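Local coordinates for protein beta-2-microglobulin (Ctenopharyngodon idella, PDB 6LBE) that probably serves as the light chain of MHC class I molecules in a bony fish, pairing with the heavy chain that presents peptides to the immune system, at residues B[48-53]-B[65-70]; B[8-13]-B[93-98]. All coordinates share one frame; numbering follows the deposited sequence.

Contact 1: residues B[48-53]-B[65-70]; sequences PGSTQT and LTKYVD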
ATOM      1  N   PRO B  48     -13.861  18.024   8.155  1.00 16.43           N
ATOM      2  CA  PRO B  48     -14.847  16.947   8.033  1.00 17.36           C
ATOM      3  C   PRO B  48     -14.797  16.276   6.669  1.00 20.57           C
ATOM      4  O   PRO B  48     -14.499  16.903   5.646  1.00 17.23           O
ATOM      5  CB  PRO B  48     -16.189  17.665   8.241  1.00 18.16           C
ATOM      6  CG  PRO B  48     -15.925  19.064   7.949  1.00 14.75           C
ATOM      7  CD  PRO B  48     -14.498  19.333   8.342  1.00 13.10           C
ATOM      8  N   GLY B  49     -15.125  14.985   6.665  1.00 18.47           N
ATOM      9  CA  GLY B  49     -15.312  14.260   5.422  1.00 17.42           C
ATOM     10  C   GLY B  49     -14.106  13.517   4.887  1.00 12.51           C
ATOM     11  O   GLY B  49     -14.081  13.192   3.699  1.00  7.41           O
ATOM     12  N   SER B  50     -13.128  13.207   5.727  1.00 16.10           N
ATOM     13  CA  SER B  50     -11.946  12.463   5.316  1.00 14.45           C
ATOM     14  C   SER B  50     -12.220  10.964   5.232  1.00 16.59           C
ATOM     15  O   SER B  50     -13.086  10.421   5.926  1.00 16.08           O
ATOM     16  CB  SER B  50     -10.810  12.701   6.307  1.00 15.13           C
ATOM     17  OG  SER B  50     -11.209  12.312   7.610  1.00 18.23           O
ATOM     18  N   THR B  51     -11.450  10.291   4.386  1.00 15.56           N
ATOM     19  CA  THR B  51     -11.538   8.851   4.198  1.00 13.24           C
ATOM     20  C   THR B  51     -10.251   8.222   4.697  1.00 12.47           C
ATOM     21  O   THR B  51      -9.180   8.815   4.565  1.00 14.52           O
ATOM     22  CB  THR B  51     -11.759   8.493   2.719  1.00 11.66           C
ATOM     23  OG1 THR B  51     -12.844   9.267   2.203  1.00 13.40           O
ATOM     24  CG2 THR B  51     -12.090   7.027   2.544  1.00  9.28           C
ATOM     25  N   GLN B  52     -10.353   7.029   5.274  1.00 12.69           N
ATOM     26  CA  GLN B  52      -9.178   6.294   5.705  1.00 12.01           C
ATOM     27  C   GLN B  52      -9.228   4.906   5.099  1.00 15.03           C
ATOM     28  O   GLN B  52     -10.210   4.181   5.282  1.00 21.62           O
ATOM     29  CB  GLN B  52      -9.073   6.202   7.228  1.00 12.00           C
ATOM     30  CG  GLN B  52      -7.662   5.779   7.687  1.00 14.19           C
ATOM     31  CD  GLN B  52      -7.517   5.675   9.184  1.00 13.51           C
ATOM     32  OE1 GLN B  52      -7.336   4.571   9.740  1.00 14.58           O
ATOM     33  NE2 GLN B  52      -7.619   6.822   9.865  1.00  8.67           N
ATOM     34  N   THR B  53      -8.172   4.535   4.383  1.00 13.17           N
ATOM     35  CA  THR B  53      -8.128   3.219   3.775  1.00 13.44           C
ATOM     36  C   THR B  53      -8.126   2.140   4.854  1.00 16.61           C
ATOM     37  O   THR B  53      -7.873   2.398   6.033  1.00 17.57           O
ATOM     38  CB  THR B  53      -6.902   3.099   2.867  1.00 16.24           C
ATOM     39  OG1 THR B  53      -5.699   3.283   3.630  1.00 12.87           O
ATOM     40  CG2 THR B  53      -6.970   4.147   1.798  1.00  8.70           C
ATOM     41  N   LEU B  65      -1.194   3.040   5.764  1.00 15.59           N
ATOM     42  CA  LEU B  65      -2.536   3.583   5.838  1.00 15.68           C
ATOM     43  C   LEU B  65      -2.519   4.939   5.162  1.00 12.82           C
ATOM     44  O   LEU B  65      -1.498   5.630   5.174  1.00 16.58           O
ATOM     45  CB  LEU B  65      -3.010   3.705   7.293  1.00 14.06           C
ATOM     46  CG  LEU B  65      -3.621   2.475   7.965  1.00 15.15           C
ATOM     47  CD1 LEU B  65      -3.684   2.664   9.477  1.00 13.21           C
ATOM     48  CD2 LEU B  65      -5.007   2.174   7.414  1.00 16.58           C
ATOM     49  N   THR B  66      -3.648   5.315   4.568  1.00  9.78           N
ATOM     50  CA  THR B  66      -3.795   6.617   3.931  1.00 11.57           C
ATOM     51  C   THR B  66      -5.037   7.308   4.470  1.00 12.53           C
ATOM     52  O   THR B  66      -6.050   6.656   4.742  1.00 19.84           O
ATOM     53  CB  THR B  66      -3.918   6.508   2.385  1.00 13.56           C
ATOM     54  OG1 THR B  66      -2.796   5.805   1.832  1.00 10.68           O
ATOM     55  CG2 THR B  66      -3.990   7.890   1.759  1.00 13.85           C
ATOM     56  N   LYS B  67      -4.964   8.619   4.628  1.00 12.26           N
ATOM     57  CA  LYS B  67      -6.156   9.429   4.835  1.00 14.79           C
ATOM     58  C   LYS B  67      -6.094  10.626   3.900  1.00 12.91           C
ATOM     59  O   LYS B  67      -5.028  11.210   3.697  1.00 10.96           O
ATOM     60  CB  LYS B  67      -6.310   9.908   6.290  1.00 11.46           C
ATOM     61  CG  LYS B  67      -7.455  10.907   6.476  1.00 15.14           C
ATOM     62  CD  LYS B  67      -7.848  11.118   7.925  1.00 11.67           C
ATOM     63  CE  LYS B  67      -8.309   9.850   8.554  1.00  9.27           C
ATOM     64  NZ  LYS B  67      -9.058  10.156   9.800  1.00 14.79           N
ATOM     65  N   TYR B  68      -7.237  10.974   3.324  1.00 12.89           N
ATOM     66  CA  TYR B  68      -7.312  12.093   2.401  1.00 12.35           C
ATOM     67  C   TYR B  68      -8.635  12.823   2.576  1.00 14.96           C
ATOM     68  O   TYR B  68      -9.606  12.282   3.121  1.00 15.27           O
ATOM     69  CB  TYR B  68      -7.177  11.649   0.946  1.00 13.42           C
ATOM     70  CG  TYR B  68      -8.180  10.607   0.533  1.00 13.48           C
ATOM     71  CD1 TYR B  68      -9.433  10.968   0.030  1.00 13.42           C
ATOM     72  CD2 TYR B  68      -7.880   9.259   0.645  1.00 12.33           C
ATOM     73  CE1 TYR B  68     -10.348  10.002  -0.356  1.00 10.27           C
ATOM     74  CE2 TYR B  68      -8.782   8.303   0.269  1.00 13.67           C
ATOM     75  CZ  TYR B  68     -10.010   8.678  -0.235  1.00 12.35           C
ATOM     76  OH  TYR B  68     -10.892   7.706  -0.614  1.00 16.30           O
ATOM     77  N   VAL B  69      -8.662  14.057   2.072  1.00 12.18           N
ATOM     78  CA  VAL B  69      -9.817  14.927   2.213  1.00 13.85           C
ATOM     79  C   VAL B  69      -9.685  16.026   1.167  1.00 14.01           C
ATOM     80  O   VAL B  69      -8.577  16.422   0.801  1.00 12.58           O
ATOM     81  CB  VAL B  69      -9.897  15.490   3.654  1.00 11.45           C
ATOM     82  CG1 VAL B  69      -8.758  16.451   3.899  1.00 14.43           C
ATOM     83  CG2 VAL B  69     -11.196  16.170   3.886  1.00 11.32           C
ATOM     84  N   ASP B  70     -10.815  16.492   0.654  1.00 12.56           N
ATOM     85  CA  ASP B  70     -10.757  17.658  -0.211  1.00 17.58           C
ATOM     86  C   ASP B  70     -10.281  18.879   0.580  1.00 18.41           C
ATOM     87  O   ASP B  70     -10.565  19.028   1.773  1.00 14.27           O
ATOM     88  CB  ASP B  70     -12.120  17.933  -0.852  1.00 18.25           C
ATOM     89  CG  ASP B  70     -12.526  16.864  -1.887  1.00 29.06           C
ATOM     90  OD1 ASP B  70     -11.705  15.973  -2.211  1.00 23.31           O
ATOM     91  OD2 ASP B  70     -13.679  16.926  -2.380  1.00 32.65           O
TER
HETATM   92  O   HOH W   1     -12.685  11.801   1.541  1.00 15.12           O
HETATM   93  O   HOH W   2      -9.541  13.486   9.835  1.00 21.04           O
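Antiparallel strand pairing joins residues 48-53 to residues 65-70 at one margin of the immunoglobulin C1-set beta sandwich, in a beta hairpin whose strand 51-57 is the outermost of its sheet within this chain. On its other side, strand 63-71 bonds through its backbone to strand 22-29. T51 and Y68 form the hydrogen-bonded pair: T51 N reaches Y68 O at 3.0 Å, nearly along the C=O axis, and Y68 N returns to T51 O. Q52 and K67 follow as a non-hydrogen-bonded pair. At T53 a side chain takes over from the backbone. T53 N still donates to T66 O, but T66 N donates instead to the hydroxyl T53 OG1 at 3.0 Å, because chi1 of 61° sets OG1 between the backbone N and the carbonyl carbon.

Side chains alternate between the two faces. On that of T51 and Y68, the tyrosine ring, placed by a chi1 of 56°, runs alongside the threonine and turns a face to it; T51 CB lies 3.9 Å from the ring centroid in a CH-pi contact. A chain of another protein also packs on this face, on T66 and Y68. On the opposite face, K67 leaves with CG anti to the backbone N and bends at chi3 (-61°), so that CE packs 3.4 Å from Q52 NE2, while NZ hydrogen-bonds to I38 O on the facing sheet. Near the start of the pairing, a water donates to G49 O at 2.9 Å and lies 2.6 Å from T51 OG1.

Contact 2: residues B[8-13]-B[93-98]; sequences VQVYSR and YTWEPD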
ATOM      1  N   VAL B   8       5.687   9.378   8.332  1.00 16.22           N
ATOM      2  CA  VAL B   8       4.491  10.136   7.963  1.00 17.38           C
ATOM      3  C   VAL B   8       4.818  11.101   6.828  1.00 16.83           C
ATOM      4  O   VAL B   8       5.816  11.828   6.890  1.00 19.61           O
ATOM      5  CB  VAL B   8       3.897  10.882   9.176  1.00 17.47           C
ATOM      6  CG1 VAL B   8       2.872  11.884   8.743  1.00 15.55           C
ATOM      7  CG2 VAL B   8       3.253   9.889  10.107  1.00 15.99           C
ATOM      8  N   GLN B   9       3.984  11.095   5.786  1.00 13.54           N
ATOM      9  CA  GLN B   9       4.188  11.932   4.610  1.00 12.93           C
ATOM     10  C   GLN B   9       2.894  12.652   4.269  1.00 15.13           C
ATOM     11  O   GLN B   9       1.881  12.003   3.995  1.00 14.65           O
ATOM     12  CB  GLN B   9       4.666  11.100   3.423  1.00 13.08           C
ATOM     13  CG  GLN B   9       6.113  10.693   3.543  1.00 18.04           C
ATOM     14  CD  GLN B   9       6.524   9.662   2.514  1.00 18.93           C
ATOM     15  OE1 GLN B   9       6.388   8.452   2.742  1.00 22.87           O
ATOM     16  NE2 GLN B   9       7.051  10.123   1.394  1.00 15.20           N
ATOM     17  N   VAL B  10       2.933  13.984   4.297  1.00 15.69           N
ATOM     18  CA  VAL B  10       1.796  14.840   3.974  1.00 13.76           C
ATOM     19  C   VAL B  10       2.055  15.491   2.623  1.00 15.18           C
ATOM     20  O   VAL B  10       3.092  16.135   2.424  1.00 12.67           O
ATOM     21  CB  VAL B  10       1.575  15.920   5.048  1.00 15.51           C
ATOM     22  CG1 VAL B  10       0.141  16.442   4.992  1.00 14.43           C
ATOM     23  CG2 VAL B  10       1.941  15.407   6.432  1.00 13.46           C
ATOM     24  N   TYR B  11       1.106  15.345   1.707  1.00 15.58           N
ATOM     25  CA  TYR B  11       1.231  15.925   0.377  1.00 12.27           C
ATOM     26  C   TYR B  11      -0.160  16.148  -0.198  1.00 12.71           C
ATOM     27  O   TYR B  11      -1.166  15.680   0.347  1.00 12.82           O
ATOM     28  CB  TYR B  11       2.049  15.032  -0.557  1.00 10.97           C
ATOM     29  CG  TYR B  11       1.616  13.580  -0.597  1.00 10.48           C
ATOM     30  CD1 TYR B  11       2.056  12.678   0.368  1.00 11.71           C
ATOM     31  CD2 TYR B  11       0.776  13.105  -1.600  1.00 10.85           C
ATOM     32  CE1 TYR B  11       1.680  11.339   0.334  1.00 11.58           C
ATOM     33  CE2 TYR B  11       0.383  11.766  -1.642  1.00 11.28           C
ATOM     34  CZ  TYR B  11       0.846  10.887  -0.672  1.00 12.57           C
ATOM     35  OH  TYR B  11       0.489   9.561  -0.706  1.00  9.25           O
ATOM     36  N   SER B  12      -0.197  16.866  -1.320  1.00 12.33           N
ATOM     37  CA  SER B  12      -1.406  17.087  -2.092  1.00 11.38           C
ATOM     38  C   SER B  12      -1.383  16.240  -3.357  1.00 11.56           C
ATOM     39  O   SER B  12      -0.319  15.895  -3.877  1.00 13.80           O
ATOM     40  CB  SER B  12      -1.554  18.563  -2.446  1.00 14.62           C
ATOM     41  OG  SER B  12      -0.301  19.152  -2.745  1.00 20.64           O
ATOM     42  N   ARG B  13      -2.572  15.872  -3.834  1.00 11.22           N
ATOM     43  CA  ARG B  13      -2.647  15.078  -5.056  1.00 13.14           C
ATOM     44  C   ARG B  13      -2.024  15.830  -6.234  1.00 16.76           C
ATOM     45  O   ARG B  13      -1.133  15.316  -6.916  1.00 15.83           O
ATOM     46  CB  ARG B  13      -4.095  14.715  -5.357  1.00 12.30           C
ATOM     47  CG  ARG B  13      -4.254  14.039  -6.688  1.00 13.67           C
ATOM     48  CD  ARG B  13      -5.685  14.068  -7.155  1.00 15.44           C
ATOM     49  NE  ARG B  13      -5.996  12.921  -7.999  1.00 23.39           N
ATOM     50  CZ  ARG B  13      -5.584  12.793  -9.255  1.00 19.01           C
ATOM     51  NH1 ARG B  13      -4.849  13.749  -9.798  1.00 15.64           N
ATOM     52  NH2 ARG B  13      -5.907  11.715  -9.969  1.00 21.04           N
ATOM     53  N   TYR B  93       2.360  16.891  11.750  1.00 18.09           N
ATOM     54  CA  TYR B  93       3.212  17.033  10.573  1.00 17.64           C
ATOM     55  C   TYR B  93       2.541  18.016   9.632  1.00 15.75           C
ATOM     56  O   TYR B  93       1.383  17.813   9.255  1.00 13.96           O
ATOM     57  CB  TYR B  93       3.426  15.683   9.872  1.00 17.42           C
ATOM     58  CG  TYR B  93       4.025  14.618  10.762  1.00 21.06           C
ATOM     59  CD1 TYR B  93       3.225  13.883  11.650  1.00 17.77           C
ATOM     60  CD2 TYR B  93       5.386  14.353  10.730  1.00 17.26           C
ATOM     61  CE1 TYR B  93       3.772  12.917  12.474  1.00 16.33           C
ATOM     62  CE2 TYR B  93       5.931  13.375  11.541  1.00 18.99           C
ATOM     63  CZ  TYR B  93       5.125  12.671  12.409  1.00 18.68           C
ATOM     64  OH  TYR B  93       5.691  11.714  13.215  1.00 28.03           O
ATOM     65  N   THR B  94       3.266  19.064   9.245  1.00 14.01           N
ATOM     66  CA  THR B  94       2.686  20.210   8.548  1.00 16.36           C
ATOM     67  C   THR B  94       2.838  20.079   7.034  1.00 17.33           C
ATOM     68  O   THR B  94       3.940  19.871   6.521  1.00 14.57           O
ATOM     69  CB  THR B  94       3.337  21.503   9.035  1.00 18.85           C
ATOM     70  OG1 THR B  94       3.217  21.577  10.462  1.00 24.06           O
ATOM     71  CG2 THR B  94       2.652  22.705   8.419  1.00 22.70           C
ATOM     72  N   TRP B  95       1.734  20.213   6.320  1.00 17.59           N
ATOM     73  CA  TRP B  95       1.814  20.136   4.873  1.00 14.73           C
ATOM     74  C   TRP B  95       2.600  21.323   4.327  1.00 23.30           C
ATOM     75  O   TRP B  95       2.281  22.488   4.612  1.00 19.35           O
ATOM     76  CB  TRP B  95       0.425  20.090   4.267  1.00 14.88           C
ATOM     77  CG  TRP B  95       0.428  20.123   2.769  1.00 17.03           C
ATOM     78  CD1 TRP B  95       0.790  19.108   1.919  1.00 15.39           C
ATOM     79  CD2 TRP B  95       0.046  21.226   1.941  1.00 15.35           C
ATOM     80  NE1 TRP B  95       0.657  19.518   0.615  1.00 13.39           N
ATOM     81  CE2 TRP B  95       0.201  20.813   0.599  1.00 17.64           C
ATOM     82  CE3 TRP B  95      -0.412  22.521   2.203  1.00 14.79           C
ATOM     83  CZ2 TRP B  95      -0.091  21.655  -0.479  1.00 18.21           C
ATOM     84  CZ3 TRP B  95      -0.695  23.351   1.141  1.00 16.89           C
ATOM     85  CH2 TRP B  95      -0.531  22.917  -0.189  1.00 18.92           C
ATOM     86  N   GLU B  96       3.644  21.016   3.548  1.00 24.21           N
ATOM     87  CA  GLU B  96       4.440  22.022   2.876  1.00 19.15           C
ATOM     88  C   GLU B  96       4.260  21.898   1.370  1.00 20.80           C
ATOM     89  O   GLU B  96       4.653  20.875   0.786  1.00 22.69           O
ATOM     90  CB  GLU B  96       5.909  21.865   3.254  1.00 25.42           C
ATOM     91  CG  GLU B  96       6.205  22.083   4.710  1.00 26.38           C
ATOM     92  CD  GLU B  96       5.920  23.505   5.175  1.00 36.09           C
ATOM     93  OE1 GLU B  96       5.635  24.391   4.329  1.00 28.67           O
ATOM     94  OE2 GLU B  96       5.992  23.733   6.408  1.00 43.40           O
ATOM     95  N   PRO B  97       3.691  22.898   0.698  1.00 20.15           N
ATOM     96  CA  PRO B  97       3.637  22.859  -0.772  1.00 24.65           C
ATOM     97  C   PRO B  97       5.027  22.862  -1.402  1.00 24.33           C
ATOM     98  O   PRO B  97       5.983  23.434  -0.874  1.00 23.72           O
ATOM     99  CB  PRO B  97       2.858  24.131  -1.139  1.00 22.01           C
ATOM    100  CG  PRO B  97       2.912  24.998   0.088  1.00 20.11           C
ATOM    101  CD  PRO B  97       3.007  24.074   1.257  1.00 18.18           C
ATOM    102  N   ASP B  98       5.131  22.208  -2.554  1.00 25.04           N
ATOM    103  CA  ASP B  98       6.392  22.113  -3.271  1.00 26.40           C
ATOM    104  C   ASP B  98       6.550  23.218  -4.301  1.00 28.21           C
ATOM    105  O   ASP B  98       7.543  23.230  -5.035  1.00 28.22           O
ATOM    106  CB  ASP B  98       6.514  20.744  -3.934  1.00 22.44           C
ATOM    107  CG  ASP B  98       6.896  19.668  -2.952  1.00 24.46           C
ATOM    108  OD1 ASP B  98       7.788  19.911  -2.104  1.00 22.57           O
ATOM    109  OD2 ASP B  98       6.285  18.584  -3.023  1.00 28.23           O
TER
HETATM  110  O   HOH W   3       2.413  18.676  -1.755  1.00 17.86           O
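V8 sits squarely over the ring of Y93, the two side chains crossing at about a right angle: V8 CB stands 3.7 Å from the ring centroid and only 5° off the normal, a CH-pi contact over the middle of the face. With CG1 anti to the backbone N (chi1 167°), that methyl lies over the inner part of the ring, 3.5 Å from Y93 CD1. V10, two residues on and on the same side of its strand, splits its two branches. CG2 touches Y93 CB at 3.8 Å, whereas CG1 turns to W95 CB at 3.7 Å.

The two strands are edge strands of different sheets of the immunoglobulin sandwich, 7-12 in one and 91-94 in the other, so side chains rather than backbone pairing bring them together. V10 also touches C81, which forms with C26 the disulfide that links the sheets.

W95 extends from its backbone with CG anti to N (chi1 175°), which carries the indole alongside strand 7-12 toward S12. The indole presents its edge there, and S12 OG lies near the ring plane, 3.4 Å from W95 CZ2; that hydroxyl is hydrogen-bonded to N14 O. F71 packs edge-to-face with the indole. S12 N and W95 NE1 are both donors and cannot bond each other, but one water accepts from both, at 3.2 Å from S12 N and 3.1 Å from W95 NE1.

How the contacts relate
From the N terminus, the chain first lays down strand 7-12, whose partner segment in contact 2 begins 80 positions after residue 13, near the C terminus. That long loop holds most of the immunoglobulin domain, including all of contact 1, which closes a short hairpin of its own with 11 residues between its segments. The contacts are therefore nested and do not cross. Both reach the same sheet, through strand 7-12 at one margin, and through strand 51-57 at the other with its neighbour 63-71. Contact 1 joins neighbours within that sheet; contact 2 ties its first strand to the last strand of the opposite sheet. Their centres are about 14 Å apart, and they do not touch.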